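Protein yesU (Bacillus subtilis, PDB 1OQ1) is of unknown function but has a galectin-like beta-sandwich fold in the concanavalin clan, hinting at a possible role in carbohydrate binding or processing. Local coordinates at residues 40-45 and 51-56; 91-94 and 99-102; 79-84 and 102-107; 12-17 and 23-28. All blocks are in the same frame, centred on the assembly; numbering follows the deposited sequence.

Interaction 1 of 4, residues 40-45 and 51-56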
loop_
_atom_site.group_PDB
_atom_site.type_symbol
_atom_site.label_atom_id
_atom_site.label_comp_id
_atom_site.label_asym_id
_atom_site.label_seq_id
_atom_site.Cartn_x
_atom_site.Cartn_y
_atom_site.Cartn_z
ATOM N N LEU A 40 11.648 -4.262 -9.489
ATOM C CA LEU A 40 11.350 -5.078 -8.316
ATOM C C LEU A 40 10.271 -6.128 -8.563
ATOM O O LEU A 40 9.117 -5.797 -8.845
ATOM C CB LEU A 40 10.918 -4.192 -7.143
ATOM C CG LEU A 40 10.442 -4.935 -5.885
ATOM C CD1 LEU A 40 11.595 -5.724 -5.290
ATOM C CD2 LEU A 40 9.910 -3.947 -4.865
ATOM N N HIS A 41 10.661 -7.395 -8.460
ATOM C CA HIS A 41 9.728 -8.503 -8.619
ATOM C C HIS A 41 9.478 -9.049 -7.220
ATOM O O HIS A 41 10.424 -9.406 -6.517
ATOM C CB HIS A 41 10.332 -9.619 -9.476
ATOM C CG HIS A 41 10.421 -9.290 -10.933
ATOM N ND1 HIS A 41 9.656 -9.925 -11.887
ATOM C CD2 HIS A 41 11.193 -8.401 -11.599
ATOM C CE1 HIS A 41 9.955 -9.443 -13.080
ATOM N NE2 HIS A 41 10.884 -8.516 -12.933
ATOM N N LEU A 42 8.218 -9.087 -6.800
ATOM C CA LEU A 42 7.888 -9.625 -5.485
ATOM C C LEU A 42 7.061 -10.897 -5.647
ATOM O O LEU A 42 6.034 -10.899 -6.331
ATOM C CB LEU A 42 7.106 -8.601 -4.648
ATOM C CG LEU A 42 7.884 -7.382 -4.139
ATOM C CD1 LEU A 42 6.961 -6.502 -3.300
ATOM C CD2 LEU A 42 9.081 -7.836 -3.310
ATOM N N SER A 43 7.532 -11.982 -5.038
ATOM C CA SER A 43 6.837 -13.271 -5.086
ATOM C C SER A 43 6.852 -13.882 -3.689
ATOM O O SER A 43 7.201 -13.203 -2.725
ATOM C CB SER A 43 7.502 -14.216 -6.097
ATOM O OG SER A 43 8.870 -14.408 -5.799
ATOM N N HIS A 44 6.499 -15.160 -3.575
ATOM C CA HIS A 44 6.437 -15.803 -2.264
ATOM C C HIS A 44 7.181 -17.135 -2.198
ATOM O O HIS A 44 7.244 -17.868 -3.185
ATOM C CB HIS A 44 4.968 -15.998 -1.889
ATOM C CG HIS A 44 4.167 -14.731 -1.928
ATOM N ND1 HIS A 44 3.875 -14.000 -0.796
ATOM C CD2 HIS A 44 3.626 -14.049 -2.966
ATOM C CE1 HIS A 44 3.187 -12.922 -1.135
ATOM N NE2 HIS A 44 3.024 -12.928 -2.446
ATOM N N VAL A 45 7.742 -17.447 -1.033
ATOM C CA VAL A 45 8.479 -18.695 -0.875
ATOM C C VAL A 45 7.539 -19.895 -0.747
ATOM O O VAL A 45 7.934 -21.026 -1.033
ATOM C CB VAL A 45 9.437 -18.641 0.347
ATOM C CG1 VAL A 45 10.459 -17.522 0.149
ATOM C CG2 VAL A 45 8.653 -18.430 1.634
ATOM N N PHE A 51 3.129 -11.420 3.238
ATOM C CA PHE A 51 4.124 -10.519 3.808
ATOM C C PHE A 51 3.781 -9.043 3.678
ATOM O O PHE A 51 2.817 -8.667 3.022
ATOM C CB PHE A 51 5.474 -10.751 3.113
ATOM C CG PHE A 51 5.519 -10.266 1.676
ATOM C CD1 PHE A 51 5.579 -8.903 1.380
ATOM C CD2 PHE A 51 5.493 -11.171 0.623
ATOM C CE1 PHE A 51 5.612 -8.450 0.053
ATOM C CE2 PHE A 51 5.524 -10.727 -0.709
ATOM C CZ PHE A 51 5.583 -9.362 -0.989
ATOM N N VAL A 52 4.590 -8.221 4.336
ATOM C CA VAL A 52 4.489 -6.773 4.236
ATOM C C VAL A 52 5.955 -6.349 4.132
ATOM O O VAL A 52 6.771 -6.700 4.984
ATOM C CB VAL A 52 3.846 -6.117 5.467
ATOM C CG1 VAL A 52 3.761 -4.608 5.243
ATOM C CG2 VAL A 52 2.449 -6.687 5.701
ATOM N N PHE A 53 6.280 -5.622 3.068
ATOM C CA PHE A 53 7.641 -5.160 2.793
ATOM C C PHE A 53 7.637 -3.647 2.992
ATOM O O PHE A 53 7.076 -2.915 2.182
ATOM C CB PHE A 53 7.989 -5.532 1.349
ATOM C CG PHE A 53 9.426 -5.307 0.971
ATOM C CD1 PHE A 53 10.460 -5.616 1.852
ATOM C CD2 PHE A 53 9.745 -4.847 -0.302
ATOM C CE1 PHE A 53 11.788 -5.473 1.465
ATOM C CE2 PHE A 53 11.074 -4.700 -0.700
ATOM C CZ PHE A 53 12.096 -5.015 0.187
ATOM N N TRP A 54 8.267 -3.190 4.071
ATOM C CA TRP A 54 8.281 -1.769 4.416
ATOM C C TRP A 54 9.443 -0.901 3.968
ATOM O O TRP A 54 10.603 -1.311 4.016
ATOM C CB TRP A 54 8.203 -1.583 5.938
ATOM C CG TRP A 54 7.036 -2.191 6.618
ATOM C CD1 TRP A 54 6.975 -3.426 7.207
ATOM C CD2 TRP A 54 5.756 -1.585 6.819
ATOM N NE1 TRP A 54 5.735 -3.622 7.764
ATOM C CE2 TRP A 54 4.965 -2.508 7.541
ATOM C CE3 TRP A 54 5.198 -0.350 6.460
ATOM C CZ2 TRP A 54 3.643 -2.235 7.911
ATOM C CZ3 TRP A 54 3.879 -0.077 6.828
ATOM C CH2 TRP A 54 3.118 -1.018 7.548
ATOM N N CYS A 55 9.111 0.321 3.565
ATOM C CA CYS A 55 10.107 1.323 3.216
ATOM C C CYS A 55 10.476 1.826 4.621
ATOM O O CYS A 55 9.602 2.004 5.468
ATOM C CB CYS A 55 9.461 2.440 2.395
ATOM S SG CYS A 55 10.478 3.922 2.186
ATOM N N PRO A 56 11.766 2.076 4.889
ATOM C CA PRO A 56 12.136 2.540 6.232
ATOM C C PRO A 56 11.858 3.995 6.601
ATOM O O PRO A 56 11.882 4.349 7.781
ATOM C CB PRO A 56 13.625 2.222 6.291
ATOM C CG PRO A 56 14.065 2.548 4.891
ATOM C CD PRO A 56 12.956 1.933 4.030
#
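F51 and F53 reach over to L40, L42 and H44 across the interior of a beta sandwich, a worked example of how two sheets of a galectin-like fold pack face to face. Strands 40-44 and 51-54 belong to different sheets; their axes come within 9.9 Å, run at 152° to each other, and share no hydrogen bond. Packing is uneven along the pair. The looser part is buried: L40 CD2 stays 4.4 Å from F53 CE2, at the edge of that ring, and L42 CD2 lies 4.3 Å from F53 CD2. L42 touches both phenylalanines, for its other methyl, CD1, sits 3.9 Å from F51 CZ, in line with the ring edge. The tight part lies toward the partly exposed end, where the rings of H44 and F51 meet obliquely, planes 34° apart and centroids separated by 4.9 Å. F51 holds CG between its backbone N and carbonyl carbon (chi1 71°), which swings the ring up to H44. The carbonyl O of S43 joins this end, 3.6 Å from F51 CE2. H44 ND1 is tied to the backbone O of A49, and the imidazole thus held brings H44 CE1 to 3.2 Å from F51 CE2.

Interaction 2 of 4, residues 91-94 and 99-102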
loop_
_atom_site.group_PDB
_atom_site.type_symbol
_atom_site.label_atom_id
_atom_site.label_comp_id
_atom_site.label_asym_id
_atom_site.label_seq_id
_atom_site.Cartn_x
_atom_site.Cartn_y
_atom_site.Cartn_z
ATOM N N ASP A 91 7.845 4.798 16.453
ATOM C CA ASP A 91 8.344 4.521 15.114
ATOM C C ASP A 91 7.947 3.073 14.854
ATOM O O ASP A 91 8.106 2.217 15.726
ATOM C CB ASP A 91 9.867 4.642 15.077
ATOM C CG ASP A 91 10.437 4.359 13.706
ATOM O OD1 ASP A 91 10.418 5.275 12.853
ATOM O OD2 ASP A 91 10.893 3.220 13.473
ATOM N N LEU A 92 7.440 2.787 13.662
ATOM C CA LEU A 92 7.009 1.429 13.349
ATOM C C LEU A 92 8.056 0.351 13.627
ATOM O O LEU A 92 7.719 -0.822 13.791
ATOM C CB LEU A 92 6.588 1.337 11.883
ATOM C CG LEU A 92 5.645 0.177 11.572
ATOM C CD1 LEU A 92 4.299 0.427 12.247
ATOM C CD2 LEU A 92 5.458 0.057 10.078
ATOM N N PHE A 93 9.326 0.736 13.686
ATOM C CA PHE A 93 10.371 -0.253 13.919
ATOM C C PHE A 93 11.014 -0.174 15.296
ATOM O O PHE A 93 12.065 -0.773 15.538
ATOM C CB PHE A 93 11.419 -0.148 12.812
ATOM C CG PHE A 93 10.833 -0.260 11.432
ATOM C CD1 PHE A 93 10.106 -1.389 11.063
ATOM C CD2 PHE A 93 10.955 0.783 10.522
ATOM C CE1 PHE A 93 9.504 -1.475 9.809
ATOM C CE2 PHE A 93 10.354 0.706 9.262
ATOM C CZ PHE A 93 9.628 -0.426 8.909
ATOM N N ASP A 94 10.370 0.555 16.201
ATOM C CA ASP A 94 10.868 0.683 17.565
ATOM C C ASP A 94 10.817 -0.711 18.186
ATOM O O ASP A 94 9.823 -1.419 18.049
ATOM C CB ASP A 94 9.989 1.647 18.362
ATOM C CG ASP A 94 10.546 1.945 19.740
ATOM O OD1 ASP A 94 10.715 1.001 20.537
ATOM O OD2 ASP A 94 10.812 3.130 20.027
ATOM N N LYS A 99 6.714 -8.097 17.612
ATOM C CA LYS A 99 7.275 -8.567 16.351
ATOM C C LYS A 99 6.156 -8.854 15.362
ATOM O O LYS A 99 5.074 -9.295 15.745
ATOM C CB LYS A 99 8.093 -9.843 16.578
ATOM C CG LYS A 99 9.283 -9.648 17.496
ATOM C CD LYS A 99 9.872 -10.970 17.973
ATOM C CE LYS A 99 10.510 -11.755 16.848
ATOM N NZ LYS A 99 11.193 -12.965 17.384
ATOM N N ARG A 100 6.425 -8.600 14.088
ATOM C CA ARG A 100 5.447 -8.838 13.039
ATOM C C ARG A 100 6.060 -9.791 12.023
ATOM O O ARG A 100 7.264 -9.733 11.754
ATOM C CB ARG A 100 5.051 -7.512 12.384
ATOM C CG ARG A 100 4.394 -6.526 13.349
ATOM C CD ARG A 100 3.993 -5.259 12.616
ATOM N NE ARG A 100 5.166 -4.612 12.042
ATOM C CZ ARG A 100 5.853 -3.639 12.627
ATOM N NH1 ARG A 100 5.484 -3.171 13.814
ATOM N NH2 ARG A 100 6.939 -3.155 12.033
ATOM N N THR A 101 5.229 -10.664 11.461
ATOM C CA THR A 101 5.688 -11.671 10.514
ATOM C C THR A 101 4.866 -11.766 9.232
ATOM O O THR A 101 4.917 -12.778 8.535
ATOM C CB THR A 101 5.683 -13.059 11.176
ATOM O OG1 THR A 101 4.338 -13.409 11.532
ATOM C CG2 THR A 101 6.540 -13.054 12.430
ATOM N N GLY A 102 4.113 -10.720 8.915
ATOM C CA GLY A 102 3.311 -10.748 7.710
ATOM C C GLY A 102 1.937 -11.367 7.897
ATOM O O GLY A 102 1.185 -11.509 6.931
#
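L92 and F93 are the two central residues of a type I beta turn running from D91 to D94, closed by a 2.8 Å bond from D94 N to D91 O, and R100 reaches back to this turn from a segment with no regular structure. The turn is reinforced by an Asx turn, in which F93 N donates to D91 OD2 at 2.9 Å. This presents the carbonyl of L92 to the arginine, which grips it end-on with two nitrogens: R100 NH2 lies 3.0 Å and R100 NH1 3.2 Å from L92 O. The oxygen sits almost in the guanidinium plane; NH1 approaches in the carbonyl plane, whereas NH2 stands 42° above it. A bend at chi3 (-61°) turns the arginine chain to its target. L92 CG packs 3.6 Å from R100 NH2, with CD2 over one face of the guanidinium, while F93 CD1 comes to its edge, 3.8 Å from the same nitrogen. The ring and guanidinium planes are 54° apart. R100 NH2 also forms a salt bridge with E28 OE2. R100 therefore joins the L92 turn to E28 of strand 26-29, through a neutral carbonyl and a carboxylate that probably offsets its charge.

Interaction 3 of 4, residues 79-84 and 102-107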
loop_
_atom_site.group_PDB
_atom_site.type_symbol
_atom_site.label_atom_id
_atom_site.label_comp_id
_atom_site.label_asym_id
_atom_site.label_seq_id
_atom_site.Cartn_x
_atom_site.Cartn_y
_atom_site.Cartn_z
HETATM N N MSE A 79 -1.739 -4.847 -1.431
HETATM C CA MSE A 79 -2.244 -3.881 -0.466
HETATM C C MSE A 79 -1.156 -2.895 -0.055
HETATM O O MSE A 79 -0.023 -3.284 0.211
HETATM C CB MSE A 79 -2.754 -4.633 0.771
HETATM C CG MSE A 79 -3.370 -3.767 1.853
HETATM SE SE MSE A 79 -3.755 -4.780 3.472
HETATM C CE MSE A 79 -5.014 -6.059 2.744
ATOM N N LEU A 80 -1.500 -1.613 -0.009
ATOM C CA LEU A 80 -0.532 -0.610 0.403
ATOM C C LEU A 80 -0.876 -0.112 1.797
ATOM O O LEU A 80 -2.021 0.246 2.064
ATOM C CB LEU A 80 -0.533 0.589 -0.551
ATOM C CG LEU A 80 0.647 1.533 -0.290
ATOM C CD1 LEU A 80 1.855 1.037 -1.068
ATOM C CD2 LEU A 80 0.308 2.948 -0.707
ATOM N N PHE A 81 0.113 -0.118 2.683
ATOM C CA PHE A 81 -0.057 0.389 4.039
ATOM C C PHE A 81 0.554 1.793 4.026
ATOM O O PHE A 81 1.579 2.016 3.378
ATOM C CB PHE A 81 0.721 -0.471 5.046
ATOM C CG PHE A 81 -0.020 -1.694 5.519
ATOM C CD1 PHE A 81 -0.831 -1.636 6.650
ATOM C CD2 PHE A 81 0.094 -2.903 4.836
ATOM C CE1 PHE A 81 -1.518 -2.770 7.097
ATOM C CE2 PHE A 81 -0.588 -4.039 5.275
ATOM C CZ PHE A 81 -1.394 -3.971 6.408
ATOM N N PHE A 82 -0.080 2.742 4.707
ATOM C CA PHE A 82 0.467 4.097 4.807
ATOM C C PHE A 82 0.068 4.759 6.132
ATOM O O PHE A 82 -0.864 4.309 6.791
ATOM C CB PHE A 82 0.079 4.959 3.582
ATOM C CG PHE A 82 -1.397 5.017 3.284
ATOM C CD1 PHE A 82 -2.103 6.207 3.455
ATOM C CD2 PHE A 82 -2.063 3.919 2.744
ATOM C CE1 PHE A 82 -3.446 6.309 3.087
ATOM C CE2 PHE A 82 -3.411 4.007 2.371
ATOM C CZ PHE A 82 -4.101 5.205 2.541
ATOM N N ALA A 83 0.782 5.810 6.530
ATOM C CA ALA A 83 0.516 6.490 7.805
ATOM C C ALA A 83 0.592 5.459 8.937
ATOM O O ALA A 83 -0.182 5.503 9.899
ATOM C CB ALA A 83 -0.871 7.155 7.787
ATOM N N ALA A 84 1.541 4.536 8.819
ATOM C CA ALA A 84 1.709 3.471 9.805
ATOM C C ALA A 84 2.683 3.837 10.923
ATOM O O ALA A 84 3.802 4.285 10.664
ATOM C CB ALA A 84 2.169 2.195 9.107
ATOM N N GLY A 102 4.113 -10.720 8.915
ATOM C CA GLY A 102 3.311 -10.748 7.710
ATOM C C GLY A 102 1.937 -11.367 7.897
ATOM O O GLY A 102 1.185 -11.509 6.931
ATOM N N THR A 103 1.609 -11.741 9.131
ATOM C CA THR A 103 0.304 -12.336 9.438
ATOM C C THR A 103 -0.656 -11.165 9.667
ATOM O O THR A 103 -0.491 -10.387 10.606
ATOM C CB THR A 103 0.392 -13.226 10.692
ATOM O OG1 THR A 103 1.523 -14.100 10.568
ATOM C CG2 THR A 103 -0.863 -14.072 10.831
ATOM N N TYR A 104 -1.666 -11.064 8.810
ATOM C CA TYR A 104 -2.608 -9.945 8.840
ATOM C C TYR A 104 -3.076 -9.378 10.181
ATOM O O TYR A 104 -3.024 -8.169 10.384
ATOM C CB TYR A 104 -3.820 -10.257 7.950
ATOM C CG TYR A 104 -4.513 -9.022 7.394
ATOM C CD1 TYR A 104 -3.819 -7.823 7.218
ATOM C CD2 TYR A 104 -5.844 -9.068 6.988
ATOM C CE1 TYR A 104 -4.439 -6.700 6.650
ATOM C CE2 TYR A 104 -6.469 -7.956 6.411
ATOM C CZ TYR A 104 -5.762 -6.778 6.248
ATOM O OH TYR A 104 -6.375 -5.683 5.679
ATOM N N PRO A 105 -3.530 -10.231 11.114
ATOM C CA PRO A 105 -3.989 -9.716 12.407
ATOM C C PRO A 105 -2.960 -8.878 13.163
ATOM O O PRO A 105 -3.324 -8.055 14.006
ATOM C CB PRO A 105 -4.378 -10.987 13.161
ATOM C CG PRO A 105 -4.877 -11.870 12.060
ATOM C CD PRO A 105 -3.811 -11.673 11.000
ATOM N N GLU A 106 -1.680 -9.084 12.864
ATOM C CA GLU A 106 -0.620 -8.328 13.525
ATOM C C GLU A 106 -0.673 -6.874 13.079
ATOM O O GLU A 106 -0.179 -5.984 13.765
ATOM C CB GLU A 106 0.750 -8.905 13.171
ATOM C CG GLU A 106 0.884 -10.394 13.422
ATOM C CD GLU A 106 2.177 -10.958 12.872
ATOM O OE1 GLU A 106 2.610 -10.497 11.794
ATOM O OE2 GLU A 106 2.752 -11.869 13.503
ATOM N N TYR A 107 -1.287 -6.644 11.923
ATOM C CA TYR A 107 -1.386 -5.307 11.362
ATOM C C TYR A 107 -2.717 -4.614 11.626
ATOM O O TYR A 107 -2.738 -3.413 11.868
ATOM C CB TYR A 107 -1.110 -5.366 9.858
ATOM C CG TYR A 107 0.241 -5.970 9.556
ATOM C CD1 TYR A 107 1.383 -5.171 9.447
ATOM C CD2 TYR A 107 0.393 -7.351 9.468
ATOM C CE1 TYR A 107 2.647 -5.742 9.266
ATOM C CE2 TYR A 107 1.640 -7.929 9.290
ATOM C CZ TYR A 107 2.763 -7.124 9.195
ATOM O OH TYR A 107 3.998 -7.715 9.060
#
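Short helix 105-108, with the turn leading into it, lies against the face of the seven-stranded antiparallel sheet that points away from the sandwich interior, and there Y104 and Y107 meet M79 and F81 of strand 76-86. The first pairing is a Met-aromatic contact. M79, a selenomethionine, extends with CG opposite its backbone N (chi1 -178°) and stays extended at chi2, which carries SE to the Y104 ring, oblique to it and 4.8 Å from its centroid. The bend at the last torsion then places the terminal methyl at the phenol end, with M79 CE 3.3 Å from Y104 OH. That hydroxyl is hydrogen-bonded to ND1 of H116, on the neighbouring strand 112-122. F81 CZ touches both tyrosines: it lies 4.1 Å from Y104 CE1, at the edge of the phenol ring, and 3.7 Å from Y107 CB. The F81 and Y107 rings are oblique, with planes at 48°. At the start of the helix, Y107 N bonds to Y104 O at 2.8 Å and T103 N to E106 OE1 at 3.1 Å, which hold the turn and the helix start together; the Y107 hydroxyl goes on to E28. An acetate, probably from the crystallisation liquor, is bound beside the Y104 side chain. Aromatic residues gathered on one face of a sandwich sheet recall the sugar-binding faces of galectin-like folds, although no such role is established here.

Interaction 4 of 4, residues 12-17 and 23-28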
loop_
_atom_site.group_PDB
_atom_site.type_symbol
_atom_site.label_atom_id
_atom_site.label_comp_id
_atom_site.label_asym_id
_atom_site.label_seq_id
_atom_site.Cartn_x
_atom_site.Cartn_y
_atom_site.Cartn_z
ATOM N N TYR A 12 10.766 12.015 -1.743
ATOM C CA TYR A 12 11.424 10.719 -1.848
ATOM C C TYR A 12 11.120 10.078 -3.194
ATOM O O TYR A 12 10.010 10.195 -3.713
ATOM C CB TYR A 12 10.892 9.820 -0.725
ATOM C CG TYR A 12 11.424 8.407 -0.689
ATOM C CD1 TYR A 12 12.613 8.104 -0.026
ATOM C CD2 TYR A 12 10.717 7.362 -1.286
ATOM C CE1 TYR A 12 13.084 6.793 0.047
ATOM C CE2 TYR A 12 11.182 6.048 -1.222
ATOM C CZ TYR A 12 12.364 5.774 -0.553
ATOM O OH TYR A 12 12.828 4.479 -0.481
ATOM N N ARG A 13 12.113 9.404 -3.760
ATOM C CA ARG A 13 11.929 8.717 -5.023
ATOM C C ARG A 13 12.859 7.513 -5.056
ATOM O O ARG A 13 14.072 7.643 -4.856
ATOM C CB ARG A 13 12.229 9.651 -6.197
ATOM C CG ARG A 13 12.039 8.997 -7.558
ATOM C CD ARG A 13 12.348 9.964 -8.686
ATOM N NE ARG A 13 11.280 10.930 -8.930
ATOM C CZ ARG A 13 10.127 10.638 -9.527
ATOM N NH1 ARG A 13 9.883 9.401 -9.942
ATOM N NH2 ARG A 13 9.224 11.589 -9.729
ATOM N N ASN A 14 12.278 6.343 -5.292
ATOM C CA ASN A 14 13.026 5.095 -5.355
ATOM C C ASN A 14 12.682 4.391 -6.667
ATOM O O ASN A 14 11.550 3.954 -6.872
ATOM C CB ASN A 14 12.644 4.202 -4.174
ATOM C CG ASN A 14 13.564 3.010 -4.023
ATOM O OD1 ASN A 14 14.019 2.435 -5.010
ATOM N ND2 ASN A 14 13.836 2.624 -2.781
ATOM N N PRO A 15 13.659 4.286 -7.581
ATOM C CA PRO A 15 13.450 3.634 -8.878
ATOM C C PRO A 15 13.090 2.149 -8.770
ATOM O O PRO A 15 12.402 1.607 -9.641
ATOM C CB PRO A 15 14.792 3.839 -9.588
ATOM C CG PRO A 15 15.328 5.087 -8.963
ATOM C CD PRO A 15 14.996 4.900 -7.511
ATOM N N LEU A 16 13.560 1.505 -7.702
ATOM C CA LEU A 16 13.326 0.078 -7.476
ATOM C C LEU A 16 13.876 -0.729 -8.654
ATOM O O LEU A 16 13.203 -1.617 -9.187
ATOM C CB LEU A 16 11.827 -0.201 -7.293
ATOM C CG LEU A 16 11.150 0.405 -6.057
ATOM C CD1 LEU A 16 9.656 0.110 -6.087
ATOM C CD2 LEU A 16 11.772 -0.166 -4.789
ATOM N N ARG A 17 15.107 -0.412 -9.049
ATOM C CA ARG A 17 15.752 -1.076 -10.180
ATOM C C ARG A 17 16.826 -2.092 -9.792
ATOM O O ARG A 17 17.169 -2.965 -10.591
ATOM C CB ARG A 17 16.360 -0.032 -11.124
ATOM C CG ARG A 17 15.336 0.920 -11.727
ATOM C CD ARG A 17 15.948 1.881 -12.745
ATOM N NE ARG A 17 16.434 1.199 -13.942
ATOM C CZ ARG A 17 17.701 0.853 -14.149
ATOM N NH1 ARG A 17 18.628 1.128 -13.239
ATOM N NH2 ARG A 17 18.044 0.232 -15.271
ATOM N N LYS A 23 17.907 -1.617 0.075
ATOM C CA LYS A 23 18.916 -1.945 1.078
ATOM C C LYS A 23 18.402 -2.027 2.516
ATOM O O LYS A 23 18.554 -3.056 3.175
ATOM C CB LYS A 23 20.055 -0.922 1.012
ATOM C CG LYS A 23 21.116 -1.099 2.086
ATOM C CD LYS A 23 22.166 -0.001 2.023
ATOM C CE LYS A 23 23.205 -0.166 3.125
ATOM N NZ LYS A 23 22.594 -0.118 4.484
ATOM N N ASP A 24 17.801 -0.944 3.002
ATOM C CA ASP A 24 17.304 -0.902 4.374
ATOM C C ASP A 24 15.810 -1.157 4.547
ATOM O O ASP A 24 15.245 -0.823 5.587
ATOM C CB ASP A 24 17.654 0.442 5.020
ATOM C CG ASP A 24 19.139 0.596 5.284
ATOM O OD1 ASP A 24 19.693 -0.213 6.059
ATOM O OD2 ASP A 24 19.752 1.527 4.720
ATOM N N TRP A 25 15.167 -1.739 3.542
ATOM C CA TRP A 25 13.740 -2.032 3.654
ATOM C C TRP A 25 13.557 -3.226 4.583
ATOM O O TRP A 25 14.453 -4.059 4.711
ATOM C CB TRP A 25 13.143 -2.333 2.279
ATOM C CG TRP A 25 12.921 -1.101 1.454
ATOM C CD1 TRP A 25 13.769 -0.041 1.323
ATOM C CD2 TRP A 25 11.771 -0.797 0.652
ATOM N NE1 TRP A 25 13.218 0.908 0.494
ATOM C CE2 TRP A 25 11.991 0.470 0.068
ATOM C CE3 TRP A 25 10.574 -1.470 0.372
ATOM C CZ2 TRP A 25 11.059 1.079 -0.780
ATOM C CZ3 TRP A 25 9.646 -0.864 -0.470
ATOM C CH2 TRP A 25 9.895 0.398 -1.036
ATOM N N ARG A 26 12.404 -3.303 5.241
ATOM C CA ARG A 26 12.146 -4.406 6.155
ATOM C C ARG A 26 11.082 -5.363 5.649
ATOM O O ARG A 26 9.921 -4.986 5.472
ATOM C CB ARG A 26 11.746 -3.883 7.535
ATOM C CG ARG A 26 12.863 -3.168 8.270
ATOM C CD ARG A 26 12.632 -3.203 9.772
ATOM N NE ARG A 26 13.677 -2.499 10.508
ATOM C CZ ARG A 26 13.772 -2.483 11.834
ATOM N NH1 ARG A 26 12.884 -3.136 12.573
ATOM N NH2 ARG A 26 14.752 -1.810 12.422
HETATM N N MSE A 27 11.496 -6.606 5.424
HETATM C CA MSE A 27 10.604 -7.649 4.943
HETATM C C MSE A 27 10.046 -8.445 6.117
HETATM O O MSE A 27 10.798 -9.039 6.890
HETATM C CB MSE A 27 11.365 -8.581 3.994
HETATM C CG MSE A 27 10.588 -9.810 3.532
HETATM SE SE MSE A 27 9.002 -9.404 2.492
HETATM C CE MSE A 27 9.842 -9.008 0.793
ATOM N N GLU A 28 8.723 -8.444 6.255
ATOM C CA GLU A 28 8.064 -9.179 7.331
ATOM C C GLU A 28 7.215 -10.268 6.691
ATOM O O GLU A 28 6.140 -10.004 6.159
ATOM C CB GLU A 28 7.195 -8.228 8.170
ATOM C CG GLU A 28 7.987 -7.059 8.760
ATOM C CD GLU A 28 7.144 -6.083 9.572
ATOM O OE1 GLU A 28 5.902 -6.087 9.443
ATOM O OE2 GLU A 28 7.735 -5.295 10.338
HETATM O O HOH W 1 14.838 3.665 0.578
#
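Y12 and N14 both send CG away from the backbone N (chi1 178° and -169°), which carries the phenol and the amide out from strand 5-14 to W25, whose own CG lies opposite its carbonyl carbon. The indole is thereby met along its NE1-CE2-CZ2 side. Y12 OH lies 3.7 Å from W25 NE1, near the plane of the indole and at its edge, and N14 ND2 reaches the same nitrogen at 3.7 Å from an oblique direction. The amide stands almost upright against the indole, 86° between the planes. Neither approach is a hydrogen bond; instead a water accepts a hydrogen bond from the indole N-H, 3.2 Å from W25 NE1. The same water is modelled unusually close to the Y12 hydroxyl, so that link is doubtful in its detail.

The amide is well fixed. N14 ND2 donates to Y12 OH at 3.1 Å, almost straight and within the amide plane, and also to the backbone O of D21, while N14 OD1 accepts from L16 N at 2.9 Å, closing an Asx turn just as the strand ends. That turn brings L16 round to the far end of the six-membered ring, where L16 CD2 lies 4.2 Å from W25 CH2. Strand 5-14 pairs with strand 209-222 in one sheet of the sandwich, and F215 of that strand touches both L16 and W25. Strand 26-29 edges the other sheet beside strand 51-54, so W25, also against F53 and P56, bridges the two sheets at their margin.

Overall arrangement
Along the chain, interaction 4 comes first and interaction 1 follows; interactions 3 and 2 come later and share G102. Interactions 1 and 4, with centres about 9 Å apart, both join one sheet of the sandwich to the other, and strands 51-54 and 26-29 are neighbours in the seven-stranded sheet. Interaction 3 lies about 12 Å from interaction 1 (centre to centre) on the other face of that sheet, where W54 packs on F81 and A84. Interaction 2, its centre about 10 Å from that of interaction 3, continues this outer layer. E28, of strand 26-29, links the groups, bonding to R100 and Y107. One sheet thus carries core contacts on one face and a loop-and-helix layer on the other.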